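Local coordinates for protein phospholipase C-beta (PLC-beta) (Sepia officinalis, PDB 3QR0) that is a multidomain phospholipase of the beta class, with PH, EF-hand, TIM-barrel and C2 modules and a bound calcium ion, at residues Ala189-Pro201 with Ala212-Leu226. Sequence-based numbering, arbitrary orientation.
Sequences ARISKALEKIGWP and AFDFDTFFKFYLALL
This is a helix-to-helix contact inside the EF-hand region, joining the end of helix 185-198 to helix 215-225. Over these segments the two axes come within 8.5 Å and run 126° apart. Ala194 lies at the close crossing, its CB 4.0 Å from Ala224 CB. Two knobs fit into holes here. Phe221 enters among Ile191, Ala194, Leu195 and Ile198. Its CG is anti to the backbone N (chi1 166°), which carries the ring across to helix 185-198. Leu195 CD2 then sits over one ring face in a CH-pi contact, 4.1 Å from the ring centroid. Ile198 is the other knob, among Thr217, Lys220, Phe221 and Ala224; its CD1 packs tightly on Lys220 CG at 3.5 Å.

Past helix 185-198, a Schellman motif at Gly199 leads into Trp200. The indole is sandwiched. Ile198 CG2 lies over the centre of one face, and Phe213 forms an offset stack on the opposite face, with planes at 26°. Thr217 CG2 meets Trp200 CZ2 at 3.3 Å. At the indole edge, Trp200 NE1 gives a weak hydrogen bond to Ala212 O, 3.1 Å away. Asp214 caps helix 215-225, accepting from both Thr217 N and Thr217 OG1.

At the other end, Arg190 NH2 donates to Leu225 O over 2.9 Å, and a water bridges Arg190 NE to the same oxygen. Arg190 also forms a salt bridge with Asp698. The chemistry is thus an apolar interface with polar links at both ends: direct and water-mediated bonds hold the C-terminal carbonyl of helix 215-225, and the indole N-H is used just before its N-terminus.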
ATOM      1  N   ALA A 189      -4.062  -1.074  34.971  1.00 46.61           N
ATOM      2  CA  ALA A 189      -4.971  -1.549  36.015  1.00 47.02           C
ATOM      3  C   ALA A 189      -6.111  -2.374  35.416  1.00 46.29           C
ATOM      4  O   ALA A 189      -6.511  -3.391  35.989  1.00 46.59           O
ATOM      5  CB  ALA A 189      -5.528  -0.373  36.818  1.00 47.60           C
ATOM      6  N   ARG A 190      -6.636  -1.931  34.272  1.00 45.04           N
ATOM      7  CA  ARG A 190      -7.682  -2.676  33.563  1.00 44.39           C
ATOM      8  C   ARG A 190      -7.165  -4.050  33.152  1.00 43.65           C
ATOM      9  O   ARG A 190      -7.847  -5.062  33.334  1.00 43.57           O
ATOM     10  CB  ARG A 190      -8.159  -1.918  32.321  1.00 43.79           C
ATOM     11  CG  ARG A 190      -8.965  -0.660  32.615  1.00 44.50           C
ATOM     12  CD  ARG A 190      -9.457  -0.006  31.325  1.00 44.06           C
ATOM     13  NE  ARG A 190     -10.410  -0.856  30.611  1.00 43.79           N
ATOM     14  CZ  ARG A 190     -10.942  -0.575  29.422  1.00 42.59           C
ATOM     15  NH1 ARG A 190     -10.625   0.545  28.783  1.00 42.27           N
ATOM     16  NH2 ARG A 190     -11.802  -1.425  28.868  1.00 42.31           N
ATOM     17  N   ILE A 191      -5.950  -4.074  32.613  1.00 42.77           N
ATOM     18  CA  ILE A 191      -5.311  -5.318  32.201  1.00 42.28           C
ATOM     19  C   ILE A 191      -5.175  -6.284  33.381  1.00 43.02           C
ATOM     20  O   ILE A 191      -5.533  -7.453  33.265  1.00 42.75           O
ATOM     21  CB  ILE A 191      -3.940  -5.050  31.536  1.00 41.61           C
ATOM     22  CG1 ILE A 191      -4.146  -4.414  30.156  1.00 40.50           C
ATOM     23  CG2 ILE A 191      -3.139  -6.338  31.413  1.00 41.12           C
ATOM     24  CD1 ILE A 191      -2.913  -3.739  29.597  1.00 39.85           C
ATOM     25  N   SER A 192      -4.685  -5.791  34.517  1.00 43.91           N
ATOM     26  CA  SER A 192      -4.557  -6.620  35.725  1.00 45.01           C
ATOM     27  C   SER A 192      -5.906  -7.190  36.181  1.00 45.56           C
ATOM     28  O   SER A 192      -6.009  -8.377  36.499  1.00 45.86           O
ATOM     29  CB  SER A 192      -3.925  -5.818  36.867  1.00 45.72           C
ATOM     30  OG  SER A 192      -2.580  -5.491  36.565  1.00 46.11           O
ATOM     31  N   LYS A 193      -6.928  -6.337  36.213  1.00 45.74           N
ATOM     32  CA  LYS A 193      -8.279  -6.752  36.590  1.00 46.38           C
ATOM     33  C   LYS A 193      -8.814  -7.829  35.644  1.00 45.66           C
ATOM     34  O   LYS A 193      -9.450  -8.788  36.085  1.00 45.92           O
ATOM     35  CB  LYS A 193      -9.227  -5.547  36.587  1.00 46.84           C
ATOM     36  CG  LYS A 193      -8.935  -4.506  37.670  1.00 48.43           C
ATOM     37  CD  LYS A 193      -9.735  -4.753  38.946  1.00 50.87           C
ATOM     38  CE  LYS A 193     -11.178  -4.276  38.809  1.00 51.62           C
ATOM     39  NZ  LYS A 193     -11.880  -4.235  40.123  1.00 53.59           N
ATOM     40  N   ALA A 194      -8.549  -7.669  34.348  1.00 44.47           N
ATOM     41  CA  ALA A 194      -8.989  -8.637  33.339  1.00 44.03           C
ATOM     42  C   ALA A 194      -8.297  -9.989  33.517  1.00 44.19           C
ATOM     43  O   ALA A 194      -8.932 -11.032  33.403  1.00 44.17           O
ATOM     44  CB  ALA A 194      -8.743  -8.096  31.931  1.00 43.01           C
ATOM     45  N   LEU A 195      -6.995  -9.962  33.797  1.00 44.49           N
ATOM     46  CA  LEU A 195      -6.236 -11.186  34.072  1.00 45.05           C
ATOM     47  C   LEU A 195      -6.797 -11.887  35.308  1.00 46.51           C
ATOM     48  O   LEU A 195      -6.915 -13.113  35.340  1.00 46.73           O
ATOM     49  CB  LEU A 195      -4.751 -10.871  34.286  1.00 44.90           C
ATOM     50  CG  LEU A 195      -3.968 -10.292  33.102  1.00 44.07           C
ATOM     51  CD1 LEU A 195      -2.601  -9.794  33.562  1.00 43.96           C
ATOM     52  CD2 LEU A 195      -3.818 -11.306  31.979  1.00 43.38           C
ATOM     53  N   GLU A 196      -7.147 -11.093  36.317  1.00 47.60           N
ATOM     54  CA  GLU A 196      -7.737 -11.613  37.548  1.00 49.24           C
ATOM     55  C   GLU A 196      -9.081 -12.287  37.274  1.00 49.50           C
ATOM     56  O   GLU A 196      -9.324 -13.398  37.735  1.00 49.99           O
ATOM     57  CB  GLU A 196      -7.907 -10.487  38.571  1.00 50.01           C
ATOM     58  CG  GLU A 196      -8.105 -10.958  40.002  1.00 52.10           C
ATOM     59  CD  GLU A 196      -8.147  -9.806  40.993  1.00 53.93           C
ATOM     60  OE1 GLU A 196      -8.481  -8.669  40.582  1.00 54.39           O
ATOM     61  OE2 GLU A 196      -7.846 -10.032  42.185  1.00 55.65           O
ATOM     62  N   LYS A 197      -9.939 -11.616  36.508  1.00 49.43           N
ATOM     63  CA  LYS A 197     -11.266 -12.140  36.165  1.00 49.93           C
ATOM     64  C   LYS A 197     -11.207 -13.491  35.444  1.00 49.78           C
ATOM     65  O   LYS A 197     -12.082 -14.336  35.629  1.00 50.22           O
ATOM     66  CB  LYS A 197     -12.020 -11.127  35.298  1.00 49.46           C
ATOM     67  CG  LYS A 197     -13.461 -11.505  34.999  1.00 50.16           C
ATOM     68  CD  LYS A 197     -14.235 -10.318  34.448  1.00 50.64           C
ATOM     69  CE  LYS A 197     -15.719 -10.627  34.320  1.00 51.48           C
ATOM     70  NZ  LYS A 197     -16.498  -9.419  33.922  1.00 51.75           N
ATOM     71  N   ILE A 198     -10.170 -13.682  34.632  1.00 49.29           N
ATOM     72  CA  ILE A 198      -9.976 -14.924  33.874  1.00 49.29           C
ATOM     73  C   ILE A 198      -9.465 -16.074  34.749  1.00 50.08           C
ATOM     74  O   ILE A 198      -9.651 -17.246  34.406  1.00 50.07           O
ATOM     75  CB  ILE A 198      -8.995 -14.695  32.688  1.00 48.35           C
ATOM     76  CG1 ILE A 198      -9.636 -13.781  31.642  1.00 47.94           C
ATOM     77  CG2 ILE A 198      -8.577 -16.013  32.044  1.00 48.47           C
ATOM     78  CD1 ILE A 198     -10.938 -14.303  31.086  1.00 48.00           C
ATOM     79  N   GLY A 199      -8.830 -15.738  35.870  1.00 50.77           N
ATOM     80  CA  GLY A 199      -8.260 -16.733  36.776  1.00 51.73           C
ATOM     81  C   GLY A 199      -6.758 -16.906  36.620  1.00 51.67           C
ATOM     82  O   GLY A 199      -6.196 -17.896  37.093  1.00 52.28           O
ATOM     83  N   TRP A 200      -6.108 -15.947  35.958  1.00 51.09           N
ATOM     84  CA  TRP A 200      -4.652 -15.938  35.819  1.00 50.98           C
ATOM     85  C   TRP A 200      -4.020 -15.021  36.858  1.00 51.69           C
ATOM     86  O   TRP A 200      -4.669 -14.082  37.326  1.00 51.95           O
ATOM     87  CB  TRP A 200      -4.232 -15.433  34.435  1.00 49.81           C
ATOM     88  CG  TRP A 200      -4.392 -16.406  33.308  1.00 48.98           C
ATOM     89  CD1 TRP A 200      -4.509 -17.765  33.390  1.00 48.76           C
ATOM     90  CD2 TRP A 200      -4.392 -16.087  31.913  1.00 47.74           C
ATOM     91  NE1 TRP A 200      -4.609 -18.306  32.133  1.00 48.31           N
ATOM     92  CE2 TRP A 200      -4.537 -17.298  31.208  1.00 47.60           C
ATOM     93  CE3 TRP A 200      -4.295 -14.890  31.192  1.00 47.15           C
ATOM     94  CZ2 TRP A 200      -4.589 -17.349  29.812  1.00 47.04           C
ATOM     95  CZ3 TRP A 200      -4.348 -14.940  29.806  1.00 46.61           C
ATOM     96  CH2 TRP A 200      -4.494 -16.162  29.131  1.00 46.43           C
ATOM     97  N   PRO A 201      -2.746 -15.282  37.214  1.00 52.23           N
ATOM     98  CA  PRO A 201      -1.969 -14.356  38.036  1.00 52.72           C
ATOM     99  C   PRO A 201      -1.916 -12.962  37.417  1.00 52.21           C
ATOM    100  O   PRO A 201      -1.673 -12.834  36.216  1.00 51.41           O
ATOM    101  CB  PRO A 201      -0.573 -14.985  38.047  1.00 52.79           C
ATOM    102  CG  PRO A 201      -0.811 -16.428  37.857  1.00 52.91           C
ATOM    103  CD  PRO A 201      -2.014 -16.540  36.969  1.00 52.31           C
ATOM    104  N   ALA A 212      -1.247 -23.089  30.962  1.00 45.11           N
ATOM    105  CA  ALA A 212      -2.495 -22.368  31.228  1.00 44.53           C
ATOM    106  C   ALA A 212      -2.750 -21.229  30.237  1.00 42.98           C
ATOM    107  O   ALA A 212      -3.838 -20.655  30.220  1.00 42.86           O
ATOM    108  CB  ALA A 212      -2.492 -21.825  32.654  1.00 45.14           C
ATOM    109  N   PHE A 213      -1.747 -20.909  29.419  1.00 41.70           N
ATOM    110  CA  PHE A 213      -1.808 -19.770  28.505  1.00 40.18           C
ATOM    111  C   PHE A 213      -2.112 -20.227  27.072  1.00 39.18           C
ATOM    112  O   PHE A 213      -1.284 -20.094  26.173  1.00 38.62           O
ATOM    113  CB  PHE A 213      -0.485 -19.001  28.571  1.00 39.92           C
ATOM    114  CG  PHE A 213      -0.576 -17.574  28.103  1.00 38.97           C
ATOM    115  CD1 PHE A 213      -1.049 -16.581  28.951  1.00 38.88           C
ATOM    116  CD2 PHE A 213      -0.165 -17.218  26.827  1.00 37.76           C
ATOM    117  CE1 PHE A 213      -1.120 -15.257  28.529  1.00 38.12           C
ATOM    118  CE2 PHE A 213      -0.239 -15.898  26.399  1.00 37.12           C
ATOM    119  CZ  PHE A 213      -0.716 -14.919  27.255  1.00 36.76           C
ATOM    120  N   ASP A 214      -3.310 -20.775  26.877  1.00 38.61           N
ATOM    121  CA  ASP A 214      -3.787 -21.172  25.547  1.00 37.69           C
ATOM    122  C   ASP A 214      -4.491 -20.002  24.855  1.00 36.26           C
ATOM    123  O   ASP A 214      -4.962 -19.078  25.516  1.00 35.71           O
ATOM    124  CB  ASP A 214      -4.746 -22.365  25.653  1.00 38.47           C
ATOM    125  CG  ASP A 214      -5.964 -22.061  26.505  1.00 39.35           C
ATOM    126  OD1 ASP A 214      -5.841 -22.060  27.751  1.00 41.65           O
ATOM    127  OD2 ASP A 214      -7.043 -21.818  25.934  1.00 40.29           O
ATOM    128  N   PHE A 215      -4.581 -20.053  23.527  1.00 35.13           N
ATOM    129  CA  PHE A 215      -5.171 -18.945  22.769  1.00 34.18           C
ATOM    130  C   PHE A 215      -6.649 -18.693  23.096  1.00 34.05           C
ATOM    131  O   PHE A 215      -7.077 -17.540  23.172  1.00 33.56           O
ATOM    132  CB  PHE A 215      -5.006 -19.135  21.256  1.00 33.43           C
ATOM    133  CG  PHE A 215      -5.562 -17.994  20.454  1.00 32.87           C
ATOM    134  CD1 PHE A 215      -4.941 -16.752  20.472  1.00 32.32           C
ATOM    135  CD2 PHE A 215      -6.729 -18.145  19.713  1.00 33.10           C
ATOM    136  CE1 PHE A 215      -5.462 -15.682  19.751  1.00 31.53           C
ATOM    137  CE2 PHE A 215      -7.254 -17.080  18.989  1.00 32.69           C
ATOM    138  CZ  PHE A 215      -6.616 -15.847  19.008  1.00 31.39           C
ATOM    139  N   ASP A 216      -7.430 -19.752  23.285  1.00 34.28           N
ATOM    140  CA  ASP A 216      -8.863 -19.569  23.542  1.00 34.50           C
ATOM    141  C   ASP A 216      -9.116 -18.867  24.874  1.00 34.30           C
ATOM    142  O   ASP A 216     -10.034 -18.057  24.984  1.00 33.99           O
ATOM    143  CB  ASP A 216      -9.621 -20.898  23.449  1.00 35.36           C
ATOM    144  CG  ASP A 216      -9.776 -21.379  22.013  1.00 35.89           C
ATOM    145  OD1 ASP A 216      -9.549 -20.580  21.080  1.00 36.97           O
ATOM    146  OD2 ASP A 216     -10.131 -22.561  21.811  1.00 39.09           O
ATOM    147  N   THR A 217      -8.285 -19.156  25.870  1.00 34.33           N
ATOM    148  CA  THR A 217      -8.323 -18.418  27.131  1.00 34.53           C
ATOM    149  C   THR A 217      -7.793 -16.995  26.934  1.00 33.56           C
ATOM    150  O   THR A 217      -8.279 -16.054  27.567  1.00 33.93           O
ATOM    151  CB  THR A 217      -7.513 -19.133  28.222  1.00 35.27           C
ATOM    152  OG1 THR A 217      -7.933 -20.500  28.296  1.00 36.14           O
ATOM    153  CG2 THR A 217      -7.717 -18.463  29.572  1.00 35.88           C
ATOM    154  N   PHE A 218      -6.802 -16.836  26.058  1.00 32.36           N
ATOM    155  CA  PHE A 218      -6.329 -15.499  25.681  1.00 31.46           C
ATOM    156  C   PHE A 218      -7.447 -14.674  25.025  1.00 30.95           C
ATOM    157  O   PHE A 218      -7.514 -13.461  25.224  1.00 30.57           O
ATOM    158  CB  PHE A 218      -5.100 -15.576  24.761  1.00 30.76           C
ATOM    159  CG  PHE A 218      -4.365 -14.262  24.609  1.00 29.92           C
ATOM    160  CD1 PHE A 218      -3.838 -13.611  25.719  1.00 30.09           C
ATOM    161  CD2 PHE A 218      -4.189 -13.686  23.359  1.00 28.15           C
ATOM    162  CE1 PHE A 218      -3.155 -12.400  25.586  1.00 29.30           C
ATOM    163  CE2 PHE A 218      -3.502 -12.474  23.217  1.00 27.85           C
ATOM    164  CZ  PHE A 218      -2.989 -11.833  24.329  1.00 28.35           C
ATOM    165  N   PHE A 219      -8.328 -15.320  24.259  1.00 30.72           N
ATOM    166  CA  PHE A 219      -9.500 -14.620  23.718  1.00 30.66           C
ATOM    167  C   PHE A 219     -10.487 -14.248  24.826  1.00 31.37           C
ATOM    168  O   PHE A 219     -11.089 -13.179  24.784  1.00 31.19           O
ATOM    169  CB  PHE A 219     -10.217 -15.429  22.633  1.00 30.39           C
ATOM    170  CG  PHE A 219     -11.326 -14.664  21.962  1.00 30.65           C
ATOM    171  CD1 PHE A 219     -11.035 -13.647  21.062  1.00 29.41           C
ATOM    172  CD2 PHE A 219     -12.660 -14.934  22.261  1.00 31.17           C
ATOM    173  CE1 PHE A 219     -12.055 -12.922  20.445  1.00 30.26           C
ATOM    174  CE2 PHE A 219     -13.691 -14.207  21.647  1.00 31.26           C
ATOM    175  CZ  PHE A 219     -13.383 -13.203  20.741  1.00 30.52           C
ATOM    176  N   LYS A 220     -10.644 -15.121  25.816  1.00 32.48           N
ATOM    177  CA  LYS A 220     -11.471 -14.810  26.989  1.00 33.46           C
ATOM    178  C   LYS A 220     -10.903 -13.586  27.741  1.00 33.37           C
ATOM    179  O   LYS A 220     -11.646 -12.812  28.337  1.00 33.51           O
ATOM    180  CB  LYS A 220     -11.577 -16.032  27.918  1.00 34.58           C
ATOM    181  CG  LYS A 220     -12.847 -16.066  28.766  1.00 36.93           C
ATOM    182  CD  LYS A 220     -12.908 -17.304  29.670  1.00 39.63           C
ATOM    183  CE  LYS A 220     -13.959 -17.129  30.763  1.00 41.72           C
ATOM    184  NZ  LYS A 220     -14.028 -18.291  31.703  1.00 43.66           N
ATOM    185  N   PHE A 221      -9.582 -13.409  27.691  1.00 32.85           N
ATOM    186  CA  PHE A 221      -8.936 -12.207  28.229  1.00 32.60           C
ATOM    187  C   PHE A 221      -9.365 -10.957  27.449  1.00 31.96           C
ATOM    188  O   PHE A 221      -9.674  -9.933  28.053  1.00 32.00           O
ATOM    189  CB  PHE A 221      -7.409 -12.384  28.237  1.00 32.45           C
ATOM    190  CG  PHE A 221      -6.630 -11.110  28.452  1.00 32.35           C
ATOM    191  CD1 PHE A 221      -6.772 -10.377  29.619  1.00 33.06           C
ATOM    192  CD2 PHE A 221      -5.717 -10.675  27.501  1.00 31.28           C
ATOM    193  CE1 PHE A 221      -6.035  -9.214  29.823  1.00 33.23           C
ATOM    194  CE2 PHE A 221      -4.979  -9.517  27.697  1.00 31.83           C
ATOM    195  CZ  PHE A 221      -5.138  -8.785  28.859  1.00 33.13           C
ATOM    196  N   TYR A 222      -9.396 -11.054  26.119  1.00 31.15           N
ATOM    197  CA  TYR A 222      -9.938  -9.983  25.269  1.00 30.95           C
ATOM    198  C   TYR A 222     -11.363  -9.619  25.697  1.00 31.55           C
ATOM    199  O   TYR A 222     -11.682  -8.442  25.856  1.00 31.12           O
ATOM    200  CB  TYR A 222      -9.934 -10.394  23.786  1.00 30.25           C
ATOM    201  CG  TYR A 222     -10.457  -9.328  22.835  1.00 29.86           C
ATOM    202  CD1 TYR A 222      -9.585  -8.507  22.134  1.00 29.49           C
ATOM    203  CD2 TYR A 222     -11.826  -9.154  22.632  1.00 30.06           C
ATOM    204  CE1 TYR A 222     -10.059  -7.530  21.262  1.00 29.18           C
ATOM    205  CE2 TYR A 222     -12.310  -8.179  21.766  1.00 29.53           C
ATOM    206  CZ  TYR A 222     -11.420  -7.369  21.083  1.00 29.41           C
ATOM    207  OH  TYR A 222     -11.883  -6.399  20.227  1.00 28.23           O
ATOM    208  N   LEU A 223     -12.205 -10.636  25.883  1.00 32.35           N
ATOM    209  CA  LEU A 223     -13.594 -10.426  26.308  1.00 33.47           C
ATOM    210  C   LEU A 223     -13.667  -9.721  27.663  1.00 34.51           C
ATOM    211  O   LEU A 223     -14.512  -8.850  27.867  1.00 35.04           O
ATOM    212  CB  LEU A 223     -14.353 -11.756  26.378  1.00 33.91           C
ATOM    213  CG  LEU A 223     -14.520 -12.547  25.077  1.00 33.74           C
ATOM    214  CD1 LEU A 223     -15.267 -13.861  25.340  1.00 33.84           C
ATOM    215  CD2 LEU A 223     -15.243 -11.715  24.036  1.00 33.19           C
ATOM    216  N   ALA A 224     -12.777 -10.104  28.577  1.00 35.15           N
ATOM    217  CA  ALA A 224     -12.693  -9.487  29.903  1.00 36.14           C
ATOM    218  C   ALA A 224     -12.106  -8.073  29.885  1.00 36.10           C
ATOM    219  O   ALA A 224     -12.406  -7.274  30.775  1.00 36.56           O
ATOM    220  CB  ALA A 224     -11.873 -10.367  30.840  1.00 36.61           C
ATOM    221  N   LEU A 225     -11.264  -7.770  28.897  1.00 35.40           N
ATOM    222  CA  LEU A 225     -10.556  -6.491  28.856  1.00 35.59           C
ATOM    223  C   LEU A 225     -11.386  -5.374  28.244  1.00 35.77           C
ATOM    224  O   LEU A 225     -11.620  -4.349  28.882  1.00 36.11           O
ATOM    225  CB  LEU A 225      -9.238  -6.617  28.082  1.00 34.92           C
ATOM    226  CG  LEU A 225      -8.403  -5.330  27.991  1.00 34.66           C
ATOM    227  CD1 LEU A 225      -8.104  -4.786  29.385  1.00 35.05           C
ATOM    228  CD2 LEU A 225      -7.114  -5.570  27.218  1.00 33.75           C
ATOM    229  N   LEU A 226     -11.808  -5.558  26.996  1.00 35.72           N
ATOM    230  CA  LEU A 226     -12.525  -4.502  26.286  1.00 36.12           C
ATOM    231  C   LEU A 226     -14.010  -4.563  26.597  1.00 37.11           C
ATOM    232  O   LEU A 226     -14.575  -5.644  26.757  1.00 37.67           O
ATOM    233  CB  LEU A 226     -12.301  -4.580  24.771  1.00 35.15           C
ATOM    234  CG  LEU A 226     -10.902  -4.163  24.315  1.00 35.07           C
ATOM    235  CD1 LEU A 226      -9.918  -5.273  24.598  1.00 35.98           C
ATOM    236  CD2 LEU A 226     -10.881  -3.786  22.844  1.00 34.55           C
TER
HETATM  237  O   HOH W   1     -11.357  -3.365  31.273  1.00 20.27           O